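Local atomic coordinates of tyrosine--tRNA ligase, mitochondrial (Coccidioides posadasii, PDB entry 5IJX), a protein that probably charges mitochondrial tRNA(Tyr) with L-tyrosine at the expense of ATP, this chain being a C-terminally truncated form that contains the class I catalytic domain. Residues A[67-72]-A[234-239]; A[109-114]-A[212-217]; A[170-175]-A[222-227]. One frame throughout, in Å; residues are numbered along the deposited sequence.

Interaction 1 of 3, residues A[67-72]-A[234-239]; sequences GFYAGV and QVQVGG. With TYR (tyrosine), chain B.
Phe68 and Val235 point the same way on one face of two paired parallel strands; one residue on, Tyr69 and Gln236 meet on the other face. The alternation of two paired strands thus sorts an apolar half of the contact from a polar, ligand-facing half. Between the halves runs the backbone ladder, with Val235 N bound to Gly67 O (3.1 Å), Tyr69 N to Val235 O (3.1 Å) and Val237 N to Tyr69 O (2.9 Å). Gln234 N also bonds to Gly67 O, which therefore holds two donors.

On the apolar face, Phe68 has CG anti to its carbonyl carbon (chi1 -57°), which lays the ring alongside Val235. Its CD1 lies 3.7 Å from Val235 CB; Val235 CG2 sits over one ring face near the rim, while Val237 CG2 approaches the edge. On the pocket face, Gln236 leaves the strand with CG anti to the backbone N (chi1 -172°) and stays extended, so that its chain runs past the Tyr69 ring, CG 3.5 Å from Tyr69 CE2. Its OE1 accepts from Gln221 NE2. Tyr69 OH shares a 3.2 Å hydrogen bond with the OH of the bound tyrosine, and that ligand oxygen lies at the edge of the Tyr69 ring, in its plane. Gly71, with no side chain, passes close to the ligand, its O 3.5 Å from the ligand CB.

These are central strands of the class I nucleotide-binding fold. Strand 99-104 pairs with the other edge of 67-72; Phe68 packs on helices 84-95 and 54-63, whereas Tyr69 and Gln236 face Leu228 and Phe225 of helix 217-229.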
# COMPACT_ATOMS: atom_id res chain seq x y z
N GLY A 67 -20.32 9.46 -16.10
CA GLY A 67 -20.79 9.12 -14.77
C GLY A 67 -20.19 10.04 -13.72
O GLY A 67 -19.08 10.55 -13.88
N PHE A 68 -20.94 10.24 -12.64
CA PHE A 68 -20.52 11.06 -11.51
C PHE A 68 -20.52 10.21 -10.25
O PHE A 68 -21.25 9.22 -10.16
CB PHE A 68 -21.47 12.26 -11.32
CG PHE A 68 -21.60 13.15 -12.53
CD1 PHE A 68 -21.15 14.46 -12.50
CD2 PHE A 68 -22.17 12.67 -13.70
CE1 PHE A 68 -21.27 15.27 -13.62
CE2 PHE A 68 -22.29 13.48 -14.81
CZ PHE A 68 -21.84 14.78 -14.77
N TYR A 69 -19.70 10.60 -9.27
CA TYR A 69 -19.73 9.89 -8.00
C TYR A 69 -19.27 10.82 -6.88
O TYR A 69 -18.45 11.72 -7.09
CB TYR A 69 -18.87 8.62 -8.03
CG TYR A 69 -17.48 8.73 -7.44
CD1 TYR A 69 -17.25 8.49 -6.09
CD2 TYR A 69 -16.38 9.06 -8.23
CE1 TYR A 69 -15.98 8.58 -5.54
CE2 TYR A 69 -15.11 9.16 -7.69
CZ TYR A 69 -14.92 8.92 -6.35
OH TYR A 69 -13.66 9.01 -5.80
N ALA A 70 -19.84 10.61 -5.70
CA ALA A 70 -19.46 11.31 -4.48
C ALA A 70 -19.30 10.29 -3.36
O ALA A 70 -20.01 9.28 -3.31
CB ALA A 70 -20.50 12.37 -4.08
N GLY A 71 -18.36 10.55 -2.47
CA GLY A 71 -18.02 9.63 -1.40
C GLY A 71 -18.24 10.25 -0.04
O GLY A 71 -17.93 11.42 0.17
N VAL A 72 -18.77 9.45 0.88
CA VAL A 72 -18.95 9.86 2.27
C VAL A 72 -18.27 8.83 3.15
O VAL A 72 -18.47 7.63 2.99
CB VAL A 72 -20.44 9.98 2.64
CG1 VAL A 72 -20.58 10.38 4.10
CG2 VAL A 72 -21.11 11.00 1.75
N GLN A 234 -16.34 9.48 -14.78
CA GLN A 234 -15.28 10.42 -15.12
C GLN A 234 -15.27 11.70 -14.31
O GLN A 234 -14.29 12.46 -14.40
CB GLN A 234 -15.36 10.79 -16.61
CG GLN A 234 -14.85 9.70 -17.55
CD GLN A 234 -14.90 10.11 -19.01
OE1 GLN A 234 -15.50 9.42 -19.84
NE2 GLN A 234 -14.28 11.23 -19.33
N VAL A 235 -16.30 11.97 -13.52
CA VAL A 235 -16.39 13.20 -12.72
C VAL A 235 -16.53 12.81 -11.26
O VAL A 235 -17.41 12.01 -10.91
CB VAL A 235 -17.57 14.08 -13.17
CG1 VAL A 235 -17.53 15.42 -12.44
CG2 VAL A 235 -17.55 14.28 -14.67
N GLN A 236 -15.68 13.38 -10.40
CA GLN A 236 -15.84 13.22 -8.96
C GLN A 236 -16.38 14.51 -8.37
O GLN A 236 -15.86 15.60 -8.65
CB GLN A 236 -14.52 12.85 -8.28
CG GLN A 236 -14.70 12.47 -6.80
CD GLN A 236 -13.42 12.12 -6.06
OE1 GLN A 236 -13.42 12.01 -4.84
NE2 GLN A 236 -12.33 11.93 -6.80
N VAL A 237 -17.42 14.38 -7.55
CA VAL A 237 -18.08 15.52 -6.92
C VAL A 237 -17.82 15.46 -5.43
O VAL A 237 -17.85 14.38 -4.83
CB VAL A 237 -19.59 15.52 -7.21
CG1 VAL A 237 -20.23 16.78 -6.64
CG2 VAL A 237 -19.86 15.39 -8.70
N GLY A 238 -17.56 16.62 -4.83
CA GLY A 238 -17.36 16.66 -3.39
C GLY A 238 -17.59 18.05 -2.84
O GLY A 238 -17.87 19.00 -3.58
N GLY A 239 -17.50 18.15 -1.52
CA GLY A 239 -17.51 19.44 -0.88
C GLY A 239 -16.26 20.24 -1.21
O GLY A 239 -15.27 19.72 -1.72
N TYR B . -13.08 12.17 1.77
CA TYR B . -14.53 12.08 1.94
C TYR B . -14.95 12.68 3.28
O TYR B . -16.08 13.14 3.45
CB TYR B . -14.99 10.62 1.85
CG TYR B . -14.57 9.89 0.59
CD1 TYR B . -14.53 10.55 -0.64
CD2 TYR B . -14.20 8.55 0.62
CE1 TYR B . -14.15 9.88 -1.79
CE2 TYR B . -13.82 7.88 -0.53
CZ TYR B . -13.79 8.55 -1.73
OH TYR B . -13.41 7.88 -2.87
OXT TYR B . -14.17 12.73 4.22

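Interaction 2 of 3, residues A[109-114]-A[212-217]; sequences AKIGDP and IAEFCY. With TYR (tyrosine), chain B.
Ala213 and Ile111 make the first touch. Ile111 CG2, anti to its backbone N, reaches the short helix 212-215 and lies 3.6 Å from Ala213 O and 4.1 Å from Ala213 CB. The backbones of Ile212 and Ala213 are also hydrogen-bonded to the second subunit, which places this end of the contact at the dimer interface. Glu214 presents its carbonyl to the loop, with Pro114 CG 3.6 Å from Glu214 O, while its carboxylate is engaged by Arg203 in a salt bridge and by Ser211 N.

The Phe215 side chain points away from the loop and packs on helix 191-195 and on Leu191 of the second subunit. Past it, Cys216 N bonds back to Ile212 O, and the chain passes into helix 217-229, whose first residue lines the amino-group end of the tyrosine pocket of this class I synthetase.

That residue, Tyr217, has CG anti to the backbone N (chi1 -175°), which carries its ring along the loop, one face against Asp113. Pro114 CD rests 3.6 Å from Tyr217 CB, near the root of the ring. Farther out, the CA of Asp113 stands 3.5 Å from the centroid of the Tyr217 ring and only 12° off its normal, a CH-pi contact over the face. At the tip, the bound tyrosine's N donates to Asp113 OD2 (2.9 Å) and to Tyr217 OH (3.3 Å). Each acceptor has a further partner within the pocket: Asp113 OD2 also receives Gln242 NE2, and Tyr217 OH is hydrogen-bonded to Asp73 OD2.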
# COMPACT_ATOMS: atom_id res chain seq x y z
N ALA A 109 -12.77 5.09 5.90
CA ALA A 109 -13.21 5.62 7.19
C ALA A 109 -12.44 4.99 8.35
O ALA A 109 -12.34 5.61 9.42
CB ALA A 109 -14.71 5.39 7.37
N LYS A 110 -11.92 3.78 8.18
CA LYS A 110 -11.09 3.18 9.22
C LYS A 110 -9.81 3.97 9.45
O LYS A 110 -9.19 3.82 10.50
CB LYS A 110 -10.77 1.73 8.87
N ILE A 111 -9.40 4.79 8.48
CA ILE A 111 -8.21 5.62 8.62
C ILE A 111 -8.58 7.07 8.93
O ILE A 111 -7.89 7.73 9.70
CB ILE A 111 -7.36 5.53 7.33
CG1 ILE A 111 -6.89 4.10 7.10
CG2 ILE A 111 -6.17 6.47 7.42
CD1 ILE A 111 -6.28 3.87 5.74
N GLY A 112 -9.66 7.57 8.32
CA GLY A 112 -10.07 8.94 8.53
C GLY A 112 -9.37 9.89 7.58
O GLY A 112 -8.14 9.87 7.46
N ASP A 113 -10.14 10.72 6.89
CA ASP A 113 -9.57 11.68 5.95
C ASP A 113 -8.80 12.74 6.72
O ASP A 113 -9.40 13.46 7.53
CB ASP A 113 -10.67 12.32 5.11
CG ASP A 113 -10.12 13.09 3.93
OD1 ASP A 113 -8.88 13.25 3.86
OD2 ASP A 113 -10.92 13.54 3.09
N PRO A 114 -7.48 12.89 6.52
CA PRO A 114 -6.72 13.88 7.29
C PRO A 114 -6.96 15.33 6.88
O PRO A 114 -6.32 16.22 7.44
CB PRO A 114 -5.26 13.47 7.05
CG PRO A 114 -5.28 12.77 5.75
CD PRO A 114 -6.60 12.06 5.68
N ILE A 212 1.65 6.50 8.46
CA ILE A 212 1.72 6.22 7.03
C ILE A 212 0.32 5.97 6.47
O ILE A 212 0.01 6.36 5.33
CB ILE A 212 2.66 5.03 6.76
CG1 ILE A 212 4.10 5.40 7.15
CG2 ILE A 212 2.58 4.59 5.31
CD1 ILE A 212 4.66 6.61 6.42
N ALA A 213 -0.54 5.33 7.25
CA ALA A 213 -1.92 5.13 6.82
C ALA A 213 -2.59 6.46 6.50
O ALA A 213 -3.21 6.63 5.45
CB ALA A 213 -2.70 4.37 7.89
N GLU A 214 -2.47 7.44 7.41
CA GLU A 214 -3.04 8.76 7.16
C GLU A 214 -2.43 9.39 5.91
O GLU A 214 -3.14 9.97 5.08
CB GLU A 214 -2.82 9.67 8.37
CG GLU A 214 -3.61 9.27 9.61
CD GLU A 214 -3.28 10.15 10.80
OE1 GLU A 214 -2.10 10.20 11.21
OE2 GLU A 214 -4.21 10.81 11.32
N PHE A 215 -1.10 9.28 5.76
CA PHE A 215 -0.43 9.88 4.62
C PHE A 215 -0.90 9.28 3.30
O PHE A 215 -0.93 9.98 2.28
CB PHE A 215 1.08 9.71 4.78
CG PHE A 215 1.89 10.28 3.64
CD1 PHE A 215 1.98 11.65 3.46
CD2 PHE A 215 2.56 9.45 2.77
CE1 PHE A 215 2.73 12.18 2.42
CE2 PHE A 215 3.30 9.97 1.73
CZ PHE A 215 3.39 11.33 1.56
N CYS A 216 -1.28 8.01 3.31
CA CYS A 216 -1.71 7.31 2.10
C CYS A 216 -3.20 7.40 1.84
O CYS A 216 -3.69 6.82 0.87
CB CYS A 216 -1.30 5.83 2.19
SG CYS A 216 0.49 5.56 2.22
N TYR A 217 -3.95 8.13 2.68
CA TYR A 217 -5.38 8.28 2.45
C TYR A 217 -5.69 8.82 1.06
O TYR A 217 -6.49 8.19 0.33
CB TYR A 217 -5.98 9.17 3.54
CG TYR A 217 -7.49 9.29 3.45
CD1 TYR A 217 -8.31 8.49 4.23
CD2 TYR A 217 -8.08 10.20 2.59
CE1 TYR A 217 -9.69 8.60 4.15
CE2 TYR A 217 -9.45 10.31 2.50
CZ TYR A 217 -10.25 9.51 3.28
OH TYR A 217 -11.62 9.63 3.20
N TYR B . -13.08 12.17 1.77
CA TYR B . -14.53 12.08 1.94
C TYR B . -14.95 12.68 3.28
O TYR B . -16.08 13.14 3.45
CB TYR B . -14.99 10.62 1.85
CG TYR B . -14.57 9.89 0.59
CD1 TYR B . -14.53 10.55 -0.64
CD2 TYR B . -14.20 8.55 0.62
CE1 TYR B . -14.15 9.88 -1.79
CE2 TYR B . -13.82 7.88 -0.53
CZ TYR B . -13.79 8.55 -1.73
OH TYR B . -13.41 7.88 -2.87
OXT TYR B . -14.17 12.73 4.22

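Interaction 3 of 3, residues A[170-175]-A[222-227]; sequences NTWWNK and GWDFWY. With TYR (tyrosine), chain B.
The phenol-recognition end of the tyrosine pocket is built here, where Trp172 and Trp173 of the short helix 170-173 converge on Asp224 of helix 217-229. The two oxygens of one carboxylate have different partners: OD2 meets the substrate and Asn169, OD1 the two indoles. OD2 accepts a hydrogen bond from the OH of the bound tyrosine (3.2 Å) and another from Asn169 ND2. OD1 is gripped twice: Trp172 NE1 donates to Asp224 OD1 at 2.7 Å and Trp173 NE1 donates to the same OD1 at 2.8 Å. The two donors arrive differently. Trp172 meets the oxygen from above the carboxylate plane, with OD1 close to its own ring plane; Trp173 approaches the syn lone pair of OD1, which is tilted from that indole plane.

Trp172 places CG between its backbone N and carbonyl carbon (chi1 51°), and this turns the indole across to Tyr227 as well. Its six-membered ring and the Tyr227 ring form an offset stack with centroids 4.0 Å apart and planes at 21°. Trp173 instead brings the far corner of its benzo ring obliquely to Trp223, with CH2 of Trp173 3.6 Å from CD1 of Trp223.

Around this aromatic cluster, Trp172 and Asp224 rest on Leu103 of strand 99-104, Trp223 packs against helix 178-186, and Trp173 touches Leu178 of the second subunit. On another side of helix 217-229, Phe225 and Trp226 pack on helix 243-259.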
# COMPACT_ATOMS: atom_id res chain seq x y z
N ASN A 170 -14.87 -0.76 0.15
CA ASN A 170 -14.25 -2.01 0.57
C ASN A 170 -14.75 -3.21 -0.22
O ASN A 170 -14.26 -4.32 -0.00
CB ASN A 170 -14.43 -2.24 2.08
CG ASN A 170 -15.88 -2.32 2.50
OD1 ASN A 170 -16.75 -2.73 1.73
ND2 ASN A 170 -16.14 -1.95 3.74
N THR A 171 -15.71 -3.01 -1.13
CA THR A 171 -15.98 -4.03 -2.13
C THR A 171 -14.71 -4.42 -2.87
O THR A 171 -14.57 -5.58 -3.29
CB THR A 171 -17.04 -3.53 -3.13
OG1 THR A 171 -18.29 -3.35 -2.45
CG2 THR A 171 -17.22 -4.52 -4.27
N TRP A 172 -13.78 -3.48 -3.05
CA TRP A 172 -12.51 -3.78 -3.70
C TRP A 172 -11.30 -3.68 -2.78
O TRP A 172 -10.27 -4.28 -3.10
CB TRP A 172 -12.30 -2.87 -4.92
CG TRP A 172 -12.46 -1.40 -4.69
CD1 TRP A 172 -11.50 -0.52 -4.25
CD2 TRP A 172 -13.64 -0.61 -4.92
NE1 TRP A 172 -12.02 0.75 -4.18
CE2 TRP A 172 -13.32 0.72 -4.59
CE3 TRP A 172 -14.93 -0.91 -5.37
CZ2 TRP A 172 -14.25 1.75 -4.69
CZ3 TRP A 172 -15.85 0.11 -5.47
CH2 TRP A 172 -15.51 1.43 -5.13
N TRP A 173 -11.39 -2.96 -1.67
CA TRP A 173 -10.27 -2.92 -0.74
C TRP A 173 -10.15 -4.18 0.09
O TRP A 173 -9.07 -4.45 0.65
CB TRP A 173 -10.37 -1.70 0.18
CG TRP A 173 -10.10 -0.41 -0.51
CD1 TRP A 173 -10.97 0.63 -0.67
CD2 TRP A 173 -8.88 -0.01 -1.15
NE1 TRP A 173 -10.36 1.65 -1.37
CE2 TRP A 173 -9.08 1.28 -1.67
CE3 TRP A 173 -7.64 -0.63 -1.32
CZ2 TRP A 173 -8.08 1.97 -2.35
CZ3 TRP A 173 -6.65 0.06 -2.00
CH2 TRP A 173 -6.88 1.34 -2.51
N ASN A 174 -11.22 -4.97 0.20
CA ASN A 174 -11.13 -6.27 0.85
C ASN A 174 -10.09 -7.17 0.19
O ASN A 174 -9.58 -8.08 0.85
CB ASN A 174 -12.49 -6.96 0.84
CG ASN A 174 -13.42 -6.43 1.91
OD1 ASN A 174 -13.08 -5.52 2.66
ND2 ASN A 174 -14.62 -7.01 1.98
N LYS A 175 -9.78 -6.94 -1.08
CA LYS A 175 -8.88 -7.82 -1.83
C LYS A 175 -7.85 -7.10 -2.68
O LYS A 175 -6.95 -7.76 -3.19
CB LYS A 175 -9.70 -8.75 -2.74
CG LYS A 175 -10.63 -9.69 -2.00
N GLY A 222 -7.81 8.31 -4.43
CA GLY A 222 -7.50 8.35 -5.85
C GLY A 222 -7.69 7.02 -6.53
O GLY A 222 -8.07 6.96 -7.70
N TRP A 223 -7.45 5.92 -5.81
CA TRP A 223 -7.62 4.60 -6.38
C TRP A 223 -9.09 4.22 -6.47
O TRP A 223 -9.48 3.48 -7.37
CB TRP A 223 -6.86 3.56 -5.56
CG TRP A 223 -6.77 2.22 -6.24
CD1 TRP A 223 -7.59 1.15 -6.05
CD2 TRP A 223 -5.82 1.83 -7.24
NE1 TRP A 223 -7.20 0.11 -6.86
CE2 TRP A 223 -6.12 0.50 -7.60
CE3 TRP A 223 -4.74 2.47 -7.85
CZ2 TRP A 223 -5.38 -0.19 -8.55
CZ3 TRP A 223 -4.01 1.78 -8.80
CH2 TRP A 223 -4.33 0.46 -9.14
N ASP A 224 -9.91 4.69 -5.53
CA ASP A 224 -11.36 4.60 -5.73
C ASP A 224 -11.75 5.31 -7.02
O ASP A 224 -12.49 4.75 -7.85
CB ASP A 224 -12.10 5.22 -4.54
CG ASP A 224 -11.94 4.43 -3.26
OD1 ASP A 224 -11.45 3.28 -3.32
OD2 ASP A 224 -12.32 4.95 -2.19
N PHE A 225 -11.24 6.53 -7.22
CA PHE A 225 -11.53 7.26 -8.44
C PHE A 225 -11.08 6.49 -9.68
O PHE A 225 -11.79 6.48 -10.69
CB PHE A 225 -10.84 8.63 -8.40
CG PHE A 225 -11.40 9.63 -9.38
CD1 PHE A 225 -12.39 9.28 -10.29
CD2 PHE A 225 -10.92 10.93 -9.40
CE1 PHE A 225 -12.90 10.21 -11.18
CE2 PHE A 225 -11.42 11.86 -10.29
CZ PHE A 225 -12.41 11.50 -11.18
N TRP A 226 -9.91 5.86 -9.63
CA TRP A 226 -9.42 5.10 -10.78
C TRP A 226 -10.30 3.88 -11.03
O TRP A 226 -10.67 3.60 -12.18
CB TRP A 226 -7.97 4.71 -10.53
CG TRP A 226 -7.39 3.68 -11.45
CD1 TRP A 226 -6.91 2.46 -11.10
CD2 TRP A 226 -7.21 3.80 -12.86
NE1 TRP A 226 -6.44 1.80 -12.21
CE2 TRP A 226 -6.62 2.60 -13.31
CE3 TRP A 226 -7.50 4.79 -13.80
CZ2 TRP A 226 -6.31 2.37 -14.65
CZ3 TRP A 226 -7.19 4.56 -15.13
CH2 TRP A 226 -6.60 3.36 -15.54
N TYR A 227 -10.64 3.16 -9.96
CA TYR A 227 -11.51 2.00 -10.08
C TYR A 227 -12.82 2.36 -10.76
O TYR A 227 -13.26 1.68 -11.70
CB TYR A 227 -11.77 1.42 -8.69
CG TYR A 227 -12.70 0.23 -8.66
CD1 TYR A 227 -12.20 -1.07 -8.67
CD2 TYR A 227 -14.08 0.40 -8.60
CE1 TYR A 227 -13.05 -2.16 -8.64
CE2 TYR A 227 -14.93 -0.69 -8.57
CZ TYR A 227 -14.42 -1.96 -8.59
OH TYR A 227 -15.27 -3.04 -8.56
N TYR B . -13.08 12.17 1.77
CA TYR B . -14.53 12.08 1.94
C TYR B . -14.95 12.68 3.28
O TYR B . -16.08 13.14 3.45
CB TYR B . -14.99 10.62 1.85
CG TYR B . -14.57 9.89 0.59
CD1 TYR B . -14.53 10.55 -0.64
CD2 TYR B . -14.20 8.55 0.62
CE1 TYR B . -14.15 9.88 -1.79
CE2 TYR B . -13.82 7.88 -0.53
CZ TYR B . -13.79 8.55 -1.73
OH TYR B . -13.41 7.88 -2.87
OXT TYR B . -14.17 12.73 4.22

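How the interactions relate
All three contacts border the same bound tyrosine. The centre of interaction 1 is about 4 Å from the centre of the chain; with all its touching residues buried, it is a backbone ladder with side chains sorted by face. The centre of interaction 3, about 17 Å from that point, is also buried, but side chains alone hold it: indole N-H groups on a carboxylate, and stacked rings. Interaction 2, its centre about 21 Å away and only partly buried, has no hydrogen bond between its segments and relies on CH-pi and apolar packing. Helix 217-229 joins interactions 2 and 3, and both reach the second subunit. Interaction 3 meets the ligand's phenol end, interaction 1 that end and its CB, interaction 2 its amino group.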